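Local coordinates for phage-like element PBSX protein xkdH (PDB 3F3B) that is of unknown function but is encoded by the phage-like element PBSX and probably contributes to a phage-like particle, at residues I13-A18 / D81-D86; D47-F52 / H75-A80. One frame throughout, in Å; residues are numbered along the deposited sequence.

Interaction 1 (I13-A18 / D81-D86); sequences IYHEAA and DIRVND
His15 and Asp86 join the two segments by a histidine-carboxylate hydrogen bond: ND1 of His15 donates to OD1 of Asp86 over 2.6 Å, nearly in the imidazole plane but from above the carboxylate plane. The other oxygen, OD2 of Asp86, accepts the backbone N of Arg83 at 2.8 Å, which ties the carboxylate to its own loop. Water 1 adds a polar bridge, accepting from Glu16 N and donating to Asp86 OD1. Stacking covers one face of the same ring. Arg83 sets its guanidinium nearly parallel to the imidazole (14° between planes, centres 3.7 Å apart), with CD making a CH-pi contact over that face. CD of Arg83 is anti to CB (chi2 173°), and the chain is extended as far as NE. Arg83 also grips Asp81 side-on in a salt bridge, NE to OD1 of Asp81 (2.8 Å) and NH2 to OD2 (3.0 Å), so the stacked group is fixed in rotation; the charge of Arg83 would probably be partly balanced there. Apolar contact is slighter: CD1 of Ile13 meets CD1 of Ile82 at 3.9 Å, the two side chains crossing at about a right angle. CG of Glu16 also lies close to the backbone O and CB of Asn85. Arg83 to Asp86 form a type II beta turn ending the loop between strands 66-77 and 87-90, held by its aspartate to the break in strand 9-19 of an all-beta fold.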
ATOM      1  N   ILE A  13       4.682  -6.128   0.624  1.00 14.74           N
ATOM      2  CA  ILE A  13       4.544  -4.980  -0.246  1.00 14.41           C
ATOM      3  C   ILE A  13       4.510  -5.398  -1.718  1.00 14.91           C
ATOM      4  O   ILE A  13       5.258  -6.276  -2.141  1.00 15.27           O
ATOM      5  CB  ILE A  13       5.713  -3.999  -0.003  1.00 15.08           C
ATOM      6  CG1 ILE A  13       5.809  -3.667   1.490  1.00 15.31           C
ATOM      7  CG2 ILE A  13       5.492  -2.721  -0.776  1.00 15.05           C
ATOM      8  CD1 ILE A  13       7.041  -2.845   1.880  1.00 12.52           C
ATOM      9  N   TYR A  14       3.632  -4.756  -2.483  1.00 16.28           N
ATOM     10  CA  TYR A  14       3.469  -5.018  -3.912  1.00 17.26           C
ATOM     11  C   TYR A  14       3.611  -3.700  -4.650  1.00 17.02           C
ATOM     12  O   TYR A  14       2.934  -2.721  -4.321  1.00 15.34           O
ATOM     13  CB  TYR A  14       2.069  -5.567  -4.223  1.00 19.27           C
ATOM     14  CG  TYR A  14       1.704  -6.858  -3.533  1.00 21.91           C
ATOM     15  CD1 TYR A  14       1.498  -8.028  -4.266  1.00 23.18           C
ATOM     16  CD2 TYR A  14       1.537  -6.906  -2.148  1.00 21.91           C
ATOM     17  CE1 TYR A  14       1.129  -9.216  -3.636  1.00 24.22           C
ATOM     18  CE2 TYR A  14       1.174  -8.083  -1.506  1.00 22.48           C
ATOM     19  CZ  TYR A  14       0.972  -9.236  -2.252  1.00 24.42           C
ATOM     20  OH  TYR A  14       0.628 -10.407  -1.610  1.00 23.21           O
ATOM     21  N   HIS A  15       4.462  -3.678  -5.667  1.00 16.91           N
ATOM     22  CA  HIS A  15       4.665  -2.470  -6.444  1.00 17.07           C
ATOM     23  C   HIS A  15       3.820  -2.458  -7.711  1.00 17.71           C
ATOM     24  O   HIS A  15       3.609  -3.496  -8.337  1.00 18.76           O
ATOM     25  CB  HIS A  15       6.131  -2.339  -6.833  1.00 16.98           C
ATOM     26  CG  HIS A  15       7.068  -2.340  -5.670  1.00 16.42           C
ATOM     27  ND1 HIS A  15       6.819  -1.629  -4.515  1.00 15.35           N
ATOM     28  CD2 HIS A  15       8.277  -2.919  -5.504  1.00 15.21           C
ATOM     29  CE1 HIS A  15       7.838  -1.768  -3.689  1.00 16.65           C
ATOM     30  NE2 HIS A  15       8.737  -2.545  -4.264  1.00 18.52           N
ATOM     31  N   GLU A  16       3.330  -1.281  -8.082  1.00 18.81           N
ATOM     32  CA  GLU A  16       2.560  -1.156  -9.307  1.00 21.55           C
ATOM     33  C   GLU A  16       3.553  -1.482 -10.420  1.00 22.27           C
ATOM     34  O   GLU A  16       4.727  -1.120 -10.336  1.00 20.44           O
ATOM     35  CB  GLU A  16       2.036   0.276  -9.468  1.00 21.91           C
ATOM     36  CG  GLU A  16       0.956   0.666  -8.464  1.00 26.70           C
ATOM     37  CD  GLU A  16      -0.423   0.122  -8.831  1.00 31.67           C
ATOM     38  OE1 GLU A  16      -0.502  -1.018  -9.346  1.00 32.30           O
ATOM     39  OE2 GLU A  16      -1.432   0.827  -8.593  1.00 32.97           O
ATOM     40  N   ALA A  17       3.100  -2.179 -11.453  1.00 24.60           N
ATOM     41  CA  ALA A  17       3.990  -2.528 -12.549  1.00 29.60           C
ATOM     42  C   ALA A  17       3.293  -2.395 -13.894  1.00 32.55           C
ATOM     43  O   ALA A  17       2.081  -2.587 -14.000  1.00 31.73           O
ATOM     44  CB  ALA A  17       4.516  -3.958 -12.366  1.00 27.60           C
ATOM     45  N   ALA A  18       4.064  -2.045 -14.918  1.00 37.19           N
ATOM     46  CA  ALA A  18       3.517  -1.909 -16.260  1.00 42.59           C
ATOM     47  C   ALA A  18       3.353  -3.320 -16.807  1.00 46.31           C
ATOM     48  O   ALA A  18       4.299  -4.113 -16.781  1.00 45.30           O
ATOM     49  CB  ALA A  18       4.462  -1.108 -17.139  1.00 41.51           C
ATOM     50  N   ASP A  81      12.408  -0.867  -0.026  1.00 22.66           N
ATOM     51  CA  ASP A  81      12.033  -0.271  -1.317  1.00 22.94           C
ATOM     52  C   ASP A  81      10.577   0.182  -1.201  1.00 21.23           C
ATOM     53  O   ASP A  81       9.655  -0.620  -1.359  1.00 21.31           O
ATOM     54  CB  ASP A  81      12.156  -1.317  -2.431  1.00 23.16           C
ATOM     55  CG  ASP A  81      11.960  -0.735  -3.831  1.00 24.20           C
ATOM     56  OD1 ASP A  81      11.083   0.133  -4.031  1.00 25.82           O
ATOM     57  OD2 ASP A  81      12.681  -1.172  -4.753  1.00 26.21           O
ATOM     58  N   ILE A  82      10.377   1.464  -0.919  1.00 20.21           N
ATOM     59  CA  ILE A  82       9.035   2.018  -0.756  1.00 18.03           C
ATOM     60  C   ILE A  82       8.674   2.916  -1.929  1.00 18.12           C
ATOM     61  O   ILE A  82       9.435   3.811  -2.290  1.00 17.09           O
ATOM     62  CB  ILE A  82       8.938   2.852   0.540  1.00 17.71           C
ATOM     63  CG1 ILE A  82       9.409   2.018   1.744  1.00 17.64           C
ATOM     64  CG2 ILE A  82       7.522   3.358   0.723  1.00 15.47           C
ATOM     65  CD1 ILE A  82       8.640   0.736   1.974  1.00 16.52           C
ATOM     66  N   ARG A  83       7.509   2.671  -2.517  1.00 18.73           N
ATOM     67  CA  ARG A  83       7.038   3.453  -3.658  1.00 19.21           C
ATOM     68  C   ARG A  83       5.580   3.832  -3.442  1.00 20.48           C
ATOM     69  O   ARG A  83       4.821   3.067  -2.867  1.00 20.98           O
ATOM     70  CB  ARG A  83       7.149   2.634  -4.944  1.00 17.11           C
ATOM     71  CG  ARG A  83       8.517   2.050  -5.196  1.00 17.55           C
ATOM     72  CD  ARG A  83       8.491   1.115  -6.393  1.00 16.50           C
ATOM     73  NE  ARG A  83       9.688   0.284  -6.436  1.00 16.72           N
ATOM     74  CZ  ARG A  83       9.910  -0.669  -7.334  1.00 16.73           C
ATOM     75  NH1 ARG A  83       9.013  -0.918  -8.278  1.00 17.98           N
ATOM     76  NH2 ARG A  83      11.025  -1.389  -7.274  1.00 17.82           N
ATOM     77  N   VAL A  84       5.178   5.010  -3.897  1.00 24.06           N
ATOM     78  CA  VAL A  84       3.789   5.392  -3.716  1.00 24.21           C
ATOM     79  C   VAL A  84       2.927   4.511  -4.619  1.00 22.06           C
ATOM     80  O   VAL A  84       3.372   4.049  -5.675  1.00 19.06           O
ATOM     81  CB  VAL A  84       3.564   6.895  -4.014  1.00 27.02           C
ATOM     82  CG1 VAL A  84       2.084   7.202  -4.083  1.00 26.26           C
ATOM     83  CG2 VAL A  84       4.199   7.730  -2.908  1.00 28.05           C
ATOM     84  N   ASN A  85       1.701   4.266  -4.170  1.00 20.21           N
ATOM     85  CA  ASN A  85       0.753   3.421  -4.871  1.00 18.94           C
ATOM     86  C   ASN A  85       1.115   1.970  -4.613  1.00 18.02           C
ATOM     87  O   ASN A  85       0.571   1.059  -5.238  1.00 18.00           O
ATOM     88  CB  ASN A  85       0.736   3.732  -6.366  1.00 20.86           C
ATOM     89  CG  ASN A  85       0.189   5.110  -6.657  1.00 22.41           C
ATOM     90  OD1 ASN A  85      -0.912   5.455  -6.232  1.00 20.46           O
ATOM     91  ND2 ASN A  85       0.960   5.913  -7.381  1.00 26.57           N
ATOM     92  N   ASP A  86       2.048   1.757  -3.690  1.00 15.22           N
ATOM     93  CA  ASP A  86       2.429   0.406  -3.313  1.00 15.79           C
ATOM     94  C   ASP A  86       1.229  -0.165  -2.590  1.00 16.70           C
ATOM     95  O   ASP A  86       0.475   0.583  -1.961  1.00 17.60           O
ATOM     96  CB  ASP A  86       3.572   0.403  -2.298  1.00 15.15           C
ATOM     97  CG  ASP A  86       4.922   0.326  -2.934  1.00 17.55           C
ATOM     98  OD1 ASP A  86       4.986   0.188  -4.179  1.00 16.79           O
ATOM     99  OD2 ASP A  86       5.915   0.404  -2.177  1.00 12.27           O
TER
HETATM  100  O   HOH W   1       4.195   0.917  -6.477  1.00 17.59           O
HETATM  101  O   HOH W   2       6.069   0.897  -8.650  1.00 30.53           O

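Interaction 2 (D47-F52 / H75-A80); sequences DVPCYF and HFPLSA
Tyr51 and His75 form the dense end of this contact, their rings in an offset stack with centroids 4.1 Å apart and planes at 17°. CE1 of Tyr51 sits over the centre of the imidazole, while CB of His75 lies over the phenol face, displaced toward its rim. CG of Tyr51 is held between the backbone N and the carbonyl carbon (chi1 72°), which starts the ring off on its way across His75. The backbones pair as well: Tyr51 N donates to His75 O (3.2 Å) and His75 N to Tyr51 O (3.0 Å). ND1 of His75 adds a weak bond to that same Tyr51 O, so one carbonyl takes two donors from one residue. This is an antiparallel hydrogen-bonded pair within the beta hairpin of strands 48-61 and 66-77, in the antiparallel sheet of the fold. The chains are still close at the next pair, where CB of Cys50 approaches CD1 of Phe76 at 3.8 Å. Phe76 is buried, with Ile13, Trp108 and Val110 also against it. After this the chains separate, and the CA atoms of Val48 and Ala80 are 7.8 Å apart. Packing is looser here: CG1 of Val48 meets CD1 of Phe76 at 4.1 Å, the side chains crossing at about a right angle. Toward solvent, the partly exposed Pro49 and Pro77 touch through their CG atoms, 3.7 Å apart, and Pro77 also opens the type I beta turn that runs to Ala80.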
ATOM      1  N   ASP A  47       7.350  -9.907   4.551  1.00 26.07           N
ATOM      2  CA  ASP A  47       7.535  -9.783   5.990  1.00 27.02           C
ATOM      3  C   ASP A  47       8.428  -8.591   6.357  1.00 24.86           C
ATOM      4  O   ASP A  47       9.380  -8.718   7.128  1.00 24.83           O
ATOM      5  CB  ASP A  47       8.120 -11.099   6.518  1.00 18.55           C
ATOM      6  CG  ASP A  47       8.177 -11.151   8.032  1.00 18.55           C
ATOM      7  OD1 ASP A  47       7.182 -10.750   8.677  1.00 18.55           O
ATOM      8  OD2 ASP A  47       9.209 -11.603   8.584  1.00 18.55           O
ATOM      9  N   VAL A  48       8.106  -7.428   5.802  1.00 23.13           N
ATOM     10  CA  VAL A  48       8.876  -6.216   6.057  1.00 22.68           C
ATOM     11  C   VAL A  48       8.470  -5.586   7.389  1.00 21.68           C
ATOM     12  O   VAL A  48       7.277  -5.464   7.685  1.00 21.38           O
ATOM     13  CB  VAL A  48       8.660  -5.176   4.932  1.00 23.02           C
ATOM     14  CG1 VAL A  48       9.553  -3.967   5.160  1.00 22.30           C
ATOM     15  CG2 VAL A  48       8.952  -5.804   3.586  1.00 19.49           C
ATOM     16  N   PRO A  49       9.460  -5.175   8.207  1.00 21.31           N
ATOM     17  CA  PRO A  49       9.213  -4.556   9.509  1.00 20.98           C
ATOM     18  C   PRO A  49       8.831  -3.085   9.402  1.00 21.91           C
ATOM     19  O   PRO A  49       9.408  -2.330   8.612  1.00 21.44           O
ATOM     20  CB  PRO A  49      10.536  -4.749  10.228  1.00 20.17           C
ATOM     21  CG  PRO A  49      11.514  -4.587   9.132  1.00 20.50           C
ATOM     22  CD  PRO A  49      10.907  -5.378   8.003  1.00 20.08           C
ATOM     23  N   CYS A  50       7.859  -2.683  10.217  1.00 22.64           N
ATOM     24  CA  CYS A  50       7.389  -1.307  10.237  1.00 22.75           C
ATOM     25  C   CYS A  50       6.627  -1.047  11.535  1.00 22.97           C
ATOM     26  O   CYS A  50       6.371  -1.965  12.318  1.00 21.85           O
ATOM     27  CB  CYS A  50       6.457  -1.074   9.053  1.00 19.59           C
ATOM     28  SG  CYS A  50       5.031  -2.187   9.063  1.00 23.94           S
ATOM     29  N   TYR A  51       6.272   0.211  11.763  1.00 23.43           N
ATOM     30  CA  TYR A  51       5.499   0.577  12.939  1.00 23.80           C
ATOM     31  C   TYR A  51       4.646   1.774  12.553  1.00 25.11           C
ATOM     32  O   TYR A  51       5.027   2.554  11.678  1.00 25.76           O
ATOM     33  CB  TYR A  51       6.420   0.874  14.132  1.00 22.59           C
ATOM     34  CG  TYR A  51       7.210   2.158  14.075  1.00 22.36           C
ATOM     35  CD1 TYR A  51       6.642   3.364  14.481  1.00 20.11           C
ATOM     36  CD2 TYR A  51       8.543   2.160  13.675  1.00 22.72           C
ATOM     37  CE1 TYR A  51       7.381   4.539  14.499  1.00 19.91           C
ATOM     38  CE2 TYR A  51       9.294   3.335  13.688  1.00 23.09           C
ATOM     39  CZ  TYR A  51       8.704   4.522  14.104  1.00 20.65           C
ATOM     40  OH  TYR A  51       9.439   5.688  14.131  1.00 21.19           O
ATOM     41  N   PHE A  52       3.487   1.918  13.185  1.00 26.16           N
ATOM     42  CA  PHE A  52       2.594   3.012  12.823  1.00 25.98           C
ATOM     43  C   PHE A  52       2.355   4.094  13.867  1.00 27.01           C
ATOM     44  O   PHE A  52       2.520   3.879  15.065  1.00 29.11           O
ATOM     45  CB  PHE A  52       1.213   2.468  12.429  1.00 23.95           C
ATOM     46  CG  PHE A  52       1.238   1.204  11.610  1.00 22.74           C
ATOM     47  CD1 PHE A  52       2.151   1.028  10.579  1.00 22.89           C
ATOM     48  CD2 PHE A  52       0.281   0.210  11.832  1.00 20.06           C
ATOM     49  CE1 PHE A  52       2.107  -0.124   9.773  1.00 22.82           C
ATOM     50  CE2 PHE A  52       0.227  -0.935  11.039  1.00 18.52           C
ATOM     51  CZ  PHE A  52       1.144  -1.102  10.005  1.00 19.16           C
ATOM     52  N   HIS A  75       6.095   3.686   9.154  1.00 15.43           N
ATOM     53  CA  HIS A  75       7.524   3.963   9.276  1.00 15.74           C
ATOM     54  C   HIS A  75       8.245   2.689   8.849  1.00 16.29           C
ATOM     55  O   HIS A  75       8.028   1.630   9.437  1.00 15.64           O
ATOM     56  CB  HIS A  75       7.881   4.302  10.720  1.00 17.22           C
ATOM     57  CG  HIS A  75       7.112   5.458  11.273  1.00 18.73           C
ATOM     58  ND1 HIS A  75       5.737   5.455  11.372  1.00 19.75           N
ATOM     59  CD2 HIS A  75       7.523   6.651  11.765  1.00 16.28           C
ATOM     60  CE1 HIS A  75       5.335   6.597  11.903  1.00 17.17           C
ATOM     61  NE2 HIS A  75       6.399   7.339  12.150  1.00 15.15           N
ATOM     62  N   PHE A  76       9.089   2.805   7.825  1.00 16.31           N
ATOM     63  CA  PHE A  76       9.831   1.682   7.261  1.00 16.78           C
ATOM     64  C   PHE A  76      11.329   1.884   7.376  1.00 20.38           C
ATOM     65  O   PHE A  76      11.811   3.017   7.457  1.00 19.54           O
ATOM     66  CB  PHE A  76       9.558   1.551   5.767  1.00 15.37           C
ATOM     67  CG  PHE A  76       8.182   1.084   5.413  1.00 15.15           C
ATOM     68  CD1 PHE A  76       7.830  -0.248   5.557  1.00 10.47           C
ATOM     69  CD2 PHE A  76       7.275   1.958   4.813  1.00 14.93           C
ATOM     70  CE1 PHE A  76       6.610  -0.705   5.100  1.00 10.87           C
ATOM     71  CE2 PHE A  76       6.048   1.506   4.351  1.00 12.83           C
ATOM     72  CZ  PHE A  76       5.717   0.173   4.493  1.00 12.08           C
ATOM     73  N   PRO A  77      12.093   0.780   7.344  1.00 22.77           N
ATOM     74  CA  PRO A  77      13.550   0.879   7.432  1.00 23.43           C
ATOM     75  C   PRO A  77      13.974   1.555   6.138  1.00 22.99           C
ATOM     76  O   PRO A  77      13.321   1.386   5.112  1.00 23.04           O
ATOM     77  CB  PRO A  77      14.003  -0.579   7.469  1.00 23.84           C
ATOM     78  CG  PRO A  77      12.806  -1.323   7.977  1.00 24.49           C
ATOM     79  CD  PRO A  77      11.667  -0.627   7.280  1.00 23.97           C
ATOM     80  N   LEU A  78      15.064   2.306   6.181  1.00 24.33           N
ATOM     81  CA  LEU A  78      15.551   3.009   5.002  1.00 26.10           C
ATOM     82  C   LEU A  78      15.951   2.042   3.879  1.00 25.18           C
ATOM     83  O   LEU A  78      15.835   2.366   2.696  1.00 25.11           O
ATOM     84  CB  LEU A  78      16.741   3.895   5.385  1.00 28.48           C
ATOM     85  CG  LEU A  78      16.870   5.197   4.593  1.00 29.80           C
ATOM     86  CD1 LEU A  78      15.636   6.054   4.831  1.00 30.96           C
ATOM     87  CD2 LEU A  78      18.115   5.940   5.034  1.00 32.90           C
ATOM     88  N   SER A  79      16.412   0.854   4.254  1.00 24.40           N
ATOM     89  CA  SER A  79      16.824  -0.153   3.283  1.00 25.39           C
ATOM     90  C   SER A  79      15.650  -0.704   2.478  1.00 25.36           C
ATOM     91  O   SER A  79      15.845  -1.344   1.442  1.00 25.95           O
ATOM     92  CB  SER A  79      17.530  -1.308   3.995  1.00 26.63           C
ATOM     93  OG  SER A  79      16.646  -1.936   4.912  1.00 29.50           O
ATOM     94  N   ALA A  80      14.436  -0.466   2.954  1.00 24.23           N
ATOM     95  CA  ALA A  80      13.243  -0.950   2.264  1.00 23.75           C
ATOM     96  C   ALA A  80      12.927  -0.165   0.982  1.00 23.20           C
ATOM     97  O   ALA A  80      13.147   1.041   0.914  1.00 22.02           O
ATOM     98  CB  ALA A  80      12.050  -0.901   3.212  1.00 24.76           C
TER

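How the interactions relate
From the N terminus, strand 9-19 supplies residues 13-18, the first half of interaction 1. The chain then runs through strands 36-38 and 45-46 to residues 47-52, where interaction 2 begins; the hairpin returns at 75-80 and closes the shorter loop. Residues 81-86 follow directly and close the longer one, so interaction 2 lies wholly within the span of interaction 1. Strands 9-19 and 48-61 are neighbours in one sheet, and the contacts meet in a shared apolar cluster: Ile82 CD1 packs on Phe76 CD2 at 3.4 Å, and Ile13 CD1 reaches Val48 CG2 at 3.9 Å. Together they tie the hairpin and its exit loop to strand 9-19.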